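Local coordinates for protein L-lysine 6-monooxygenase involved in desferrioxamine biosynthesis (Erwinia amylovora CFBP1430, PDB 5O8P) that uses FAD and NADPH to hydroxylate a terminal amine, most likely that of cadaverine, in the biosynthesis of the siderophore desferrioxamine E, at residues V381-L386 with F391-L396. Sequence-based numbering, arbitrary orientation.
With FAD (flavin-adenine dinucleotide), chain C.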
loop_
_atom_site.group_PDB
_atom_site.type_symbol
_atom_site.label_atom_id
_atom_site.label_comp_id
_atom_site.label_asym_id
_atom_site.label_seq_id
_atom_site.Cartn_x
_atom_site.Cartn_y
_atom_site.Cartn_z
ATOM N N VAL B 381 9.734 -8.113 37.874
ATOM C CA VAL B 381 10.586 -8.317 36.704
ATOM C C VAL B 381 9.962 -7.688 35.459
ATOM O O VAL B 381 8.753 -7.659 35.344
ATOM C CB VAL B 381 10.906 -9.815 36.473
ATOM C CG1 VAL B 381 11.695 -10.414 37.644
ATOM C CG2 VAL B 381 9.653 -10.648 36.175
ATOM N N GLN B 382 10.807 -7.173 34.569
ATOM C CA GLN B 382 10.416 -6.641 33.262
ATOM C C GLN B 382 11.095 -7.558 32.257
ATOM O O GLN B 382 12.318 -7.650 32.261
ATOM C CB GLN B 382 10.970 -5.232 33.057
ATOM C CG GLN B 382 10.558 -4.226 34.110
ATOM C CD GLN B 382 9.675 -3.133 33.570
ATOM O OE1 GLN B 382 8.654 -3.400 32.953
ATOM N NE2 GLN B 382 10.072 -1.877 33.796
ATOM N N ASN B 383 10.326 -8.217 31.386
ATOM C CA ASN B 383 10.897 -9.048 30.322
ATOM C C ASN B 383 11.700 -10.272 30.833
ATOM O O ASN B 383 12.759 -10.586 30.290
ATOM C CB ASN B 383 11.770 -8.156 29.404
ATOM C CG ASN B 383 12.078 -8.775 28.030
ATOM O OD1 ASN B 383 11.243 -9.432 27.389
ATOM N ND2 ASN B 383 13.304 -8.527 27.559
ATOM N N ALA B 384 11.216 -10.961 31.855
ATOM C CA ALA B 384 11.705 -12.335 32.147
ATOM C C ALA B 384 10.538 -13.281 32.483
ATOM O O ALA B 384 10.694 -14.263 33.219
ATOM C CB ALA B 384 12.747 -12.306 33.260
ATOM N N GLU B 385 9.366 -12.952 31.940
ATOM C CA GLU B 385 8.112 -13.636 32.245
ATOM C C GLU B 385 7.448 -14.199 30.976
ATOM O O GLU B 385 6.252 -14.478 31.002
ATOM C CB GLU B 385 7.161 -12.689 33.023
ATOM C CG GLU B 385 6.517 -11.528 32.238
ATOM C CD GLU B 385 7.370 -10.285 32.075
ATOM O OE1 GLU B 385 8.588 -10.361 32.274
ATOM O OE2 GLU B 385 6.813 -9.237 31.706
ATOM N N LEU B 386 8.219 -14.384 29.897
ATOM C CA LEU B 386 7.731 -15.019 28.651
ATOM C C LEU B 386 7.058 -16.392 28.894
ATOM O O LEU B 386 6.067 -16.751 28.251
ATOM C CB LEU B 386 8.903 -15.180 27.659
ATOM C CG LEU B 386 8.756 -15.862 26.284
ATOM C CD1 LEU B 386 7.523 -15.410 25.511
ATOM C CD2 LEU B 386 10.007 -15.621 25.447
ATOM N N PHE B 391 3.745 -14.604 24.683
ATOM C CA PHE B 391 4.486 -13.942 23.587
ATOM C C PHE B 391 4.561 -12.395 23.635
ATOM O O PHE B 391 5.303 -11.800 22.838
ATOM C CB PHE B 391 3.865 -14.369 22.252
ATOM C CG PHE B 391 2.670 -13.545 21.851
ATOM C CD1 PHE B 391 1.390 -13.841 22.318
ATOM C CD2 PHE B 391 2.852 -12.416 21.060
ATOM C CE1 PHE B 391 0.314 -13.054 21.955
ATOM C CE2 PHE B 391 1.784 -11.618 20.704
ATOM C CZ PHE B 391 0.516 -11.944 21.140
ATOM N N VAL B 392 3.799 -11.749 24.528
ATOM C CA VAL B 392 3.718 -10.275 24.545
ATOM C C VAL B 392 4.834 -9.593 25.333
ATOM O O VAL B 392 4.890 -8.358 25.372
ATOM C CB VAL B 392 2.377 -9.768 25.111
ATOM C CG1 VAL B 392 1.218 -10.289 24.274
ATOM C CG2 VAL B 392 2.242 -10.159 26.575
ATOM N N THR B 393 5.736 -10.384 25.929
ATOM C CA THR B 393 6.690 -9.921 26.938
ATOM C C THR B 393 7.808 -8.992 26.379
ATOM O O THR B 393 8.016 -7.915 26.935
ATOM C CB THR B 393 7.258 -11.151 27.719
ATOM O OG1 THR B 393 6.213 -11.828 28.436
ATOM C CG2 THR B 393 8.311 -10.788 28.689
ATOM N N PRO B 394 8.497 -9.372 25.271
ATOM C CA PRO B 394 9.491 -8.454 24.685
ATOM C C PRO B 394 8.932 -7.247 23.896
ATOM O O PRO B 394 9.717 -6.450 23.385
ATOM C CB PRO B 394 10.304 -9.362 23.735
ATOM C CG PRO B 394 9.679 -10.719 23.763
ATOM C CD PRO B 394 8.374 -10.607 24.472
ATOM N N ASP B 395 7.610 -7.118 23.801
ATOM C CA ASP B 395 6.945 -6.079 23.010
ATOM C C ASP B 395 7.100 -4.725 23.706
ATOM O O ASP B 395 6.675 -4.567 24.852
ATOM C CB ASP B 395 5.448 -6.455 22.867
ATOM C CG ASP B 395 4.737 -5.741 21.702
ATOM O OD1 ASP B 395 5.126 -4.627 21.315
ATOM O OD2 ASP B 395 3.748 -6.298 21.179
ATOM N N LEU B 396 7.704 -3.757 23.019
ATOM C CA LEU B 396 7.693 -2.357 23.469
ATOM C C LEU B 396 6.265 -1.821 23.607
ATOM O O LEU B 396 6.006 -0.947 24.438
ATOM C CB LEU B 396 8.484 -1.452 22.516
ATOM C CG LEU B 396 9.998 -1.646 22.431
ATOM C CD1 LEU B 396 10.612 -0.664 21.441
ATOM C CD2 LEU B 396 10.651 -1.512 23.796
HETATM P PA FAD C . 18.193 -4.222 27.584
HETATM O O1A FAD C . 18.826 -3.426 26.458
HETATM O O2A FAD C . 18.556 -5.677 27.758
HETATM O O5B FAD C . 18.542 -3.402 28.932
HETATM C C5B FAD C . 19.230 -3.987 30.032
HETATM C C4B FAD C . 20.216 -3.032 30.696
HETATM O O4B FAD C . 20.529 -3.516 32.011
HETATM C C3B FAD C . 21.540 -2.942 29.945
HETATM O O3B FAD C . 21.898 -1.561 29.804
HETATM C C2B FAD C . 22.520 -3.750 30.795
HETATM O O2B FAD C . 23.871 -3.279 30.740
HETATM C C1B FAD C . 21.951 -3.573 32.190
HETATM N N9A FAD C . 22.373 -4.578 33.204
HETATM C C8A FAD C . 22.346 -5.925 33.127
HETATM N N7A FAD C . 22.818 -6.476 34.281
HETATM C C5A FAD C . 23.154 -5.469 35.115
HETATM C C6A FAD C . 23.715 -5.325 36.487
HETATM N N6A FAD C . 24.027 -6.412 37.234
HETATM N N1A FAD C . 23.904 -4.070 36.973
HETATM C C2A FAD C . 23.605 -2.969 36.252
HETATM N N3A FAD C . 23.103 -3.029 35.003
HETATM C C4A FAD C . 22.857 -4.221 34.395
HETATM N N1 FAD C . 10.921 -5.048 20.392
HETATM C C2 FAD C . 9.936 -4.263 19.882
HETATM O O2 FAD C . 8.831 -4.249 20.470
HETATM N N3 FAD C . 10.114 -3.501 18.780
HETATM C C4 FAD C . 11.282 -3.479 18.112
HETATM O O4 FAD C . 11.420 -2.773 17.095
HETATM C C4X FAD C . 12.410 -4.309 18.604
HETATM N N5 FAD C . 13.608 -4.329 17.981
HETATM C C5X FAD C . 14.615 -5.100 18.455
HETATM C C6 FAD C . 15.828 -5.082 17.770
HETATM C C7 FAD C . 16.910 -5.847 18.197
HETATM C C7M FAD C . 18.213 -5.813 17.436
HETATM C C8 FAD C . 16.759 -6.700 19.412
HETATM C C8M FAD C . 17.912 -7.537 19.895
HETATM C C9 FAD C . 15.547 -6.728 20.104
HETATM C C9A FAD C . 14.446 -5.959 19.684
HETATM N N10 FAD C . 13.181 -5.951 20.364
HETATM C C10 FAD C . 12.153 -5.128 19.824
HETATM C "C1'" FAD C . 12.891 -6.744 21.590
HETATM C "C2'" FAD C . 13.109 -5.935 22.889
HETATM O "O2'" FAD C . 12.496 -4.634 22.782
HETATM C "C3'" FAD C . 14.590 -5.775 23.283
HETATM O "O3'" FAD C . 15.193 -7.060 23.502
HETATM C "C4'" FAD C . 14.797 -4.919 24.540
HETATM O "O4'" FAD C . 16.100 -4.325 24.503
HETATM C "C5'" FAD C . 14.661 -5.721 25.832
HETATM O "O5'" FAD C . 14.337 -4.830 26.901
HETATM P P FAD C . 15.305 -4.693 28.169
HETATM O O1P FAD C . 14.731 -3.629 29.082
HETATM O O2P FAD C . 15.460 -6.105 28.660
HETATM O O3P FAD C . 16.584 -4.083 27.366
#
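The carboxylate of Glu385 is held at both oxygens and lies against Thr393. Its OE1 accepts a hydrogen bond from Ala384 N at 2.7 Å, met nearly along the C-O direction, although the angle at the hydrogen is only 133°. OE2 forms a salt bridge with Arg402, which also reaches Thr393 O. The Glu385 chain bends at chi2 (-83°), bringing the acid group to the methyl of Thr393, with CD 3.6 Å from CG2. The methyl touches both the acid group and Asn383: Thr393 CG2 also lies 3.5 Å from Asn383 OD1. Thr393 OG1 sits over the backbone of Leu386 but bonds to Gly390 O. Farther out, Leu386 CD1 rests on Phe391 CA at 3.9 Å. No hydrogen bond crosses between 381-386 and 391-396. The two ends of the Asn383 amide face different neighbours: OD1 packs against Pro394 CA at 3.4 Å, while ND2 gives a weak hydrogen bond to FAD O2P. Pro394 O takes another weak bond from the ribityl O2'. Leu396 N binds flavin O2 at 2.8 Å, almost straight (170°). The two loops flanking helix 386-389 thus line part of the FAD pocket, from pyrophosphate to flavin, in this Rossmann-type N-hydroxylating flavin monooxygenase.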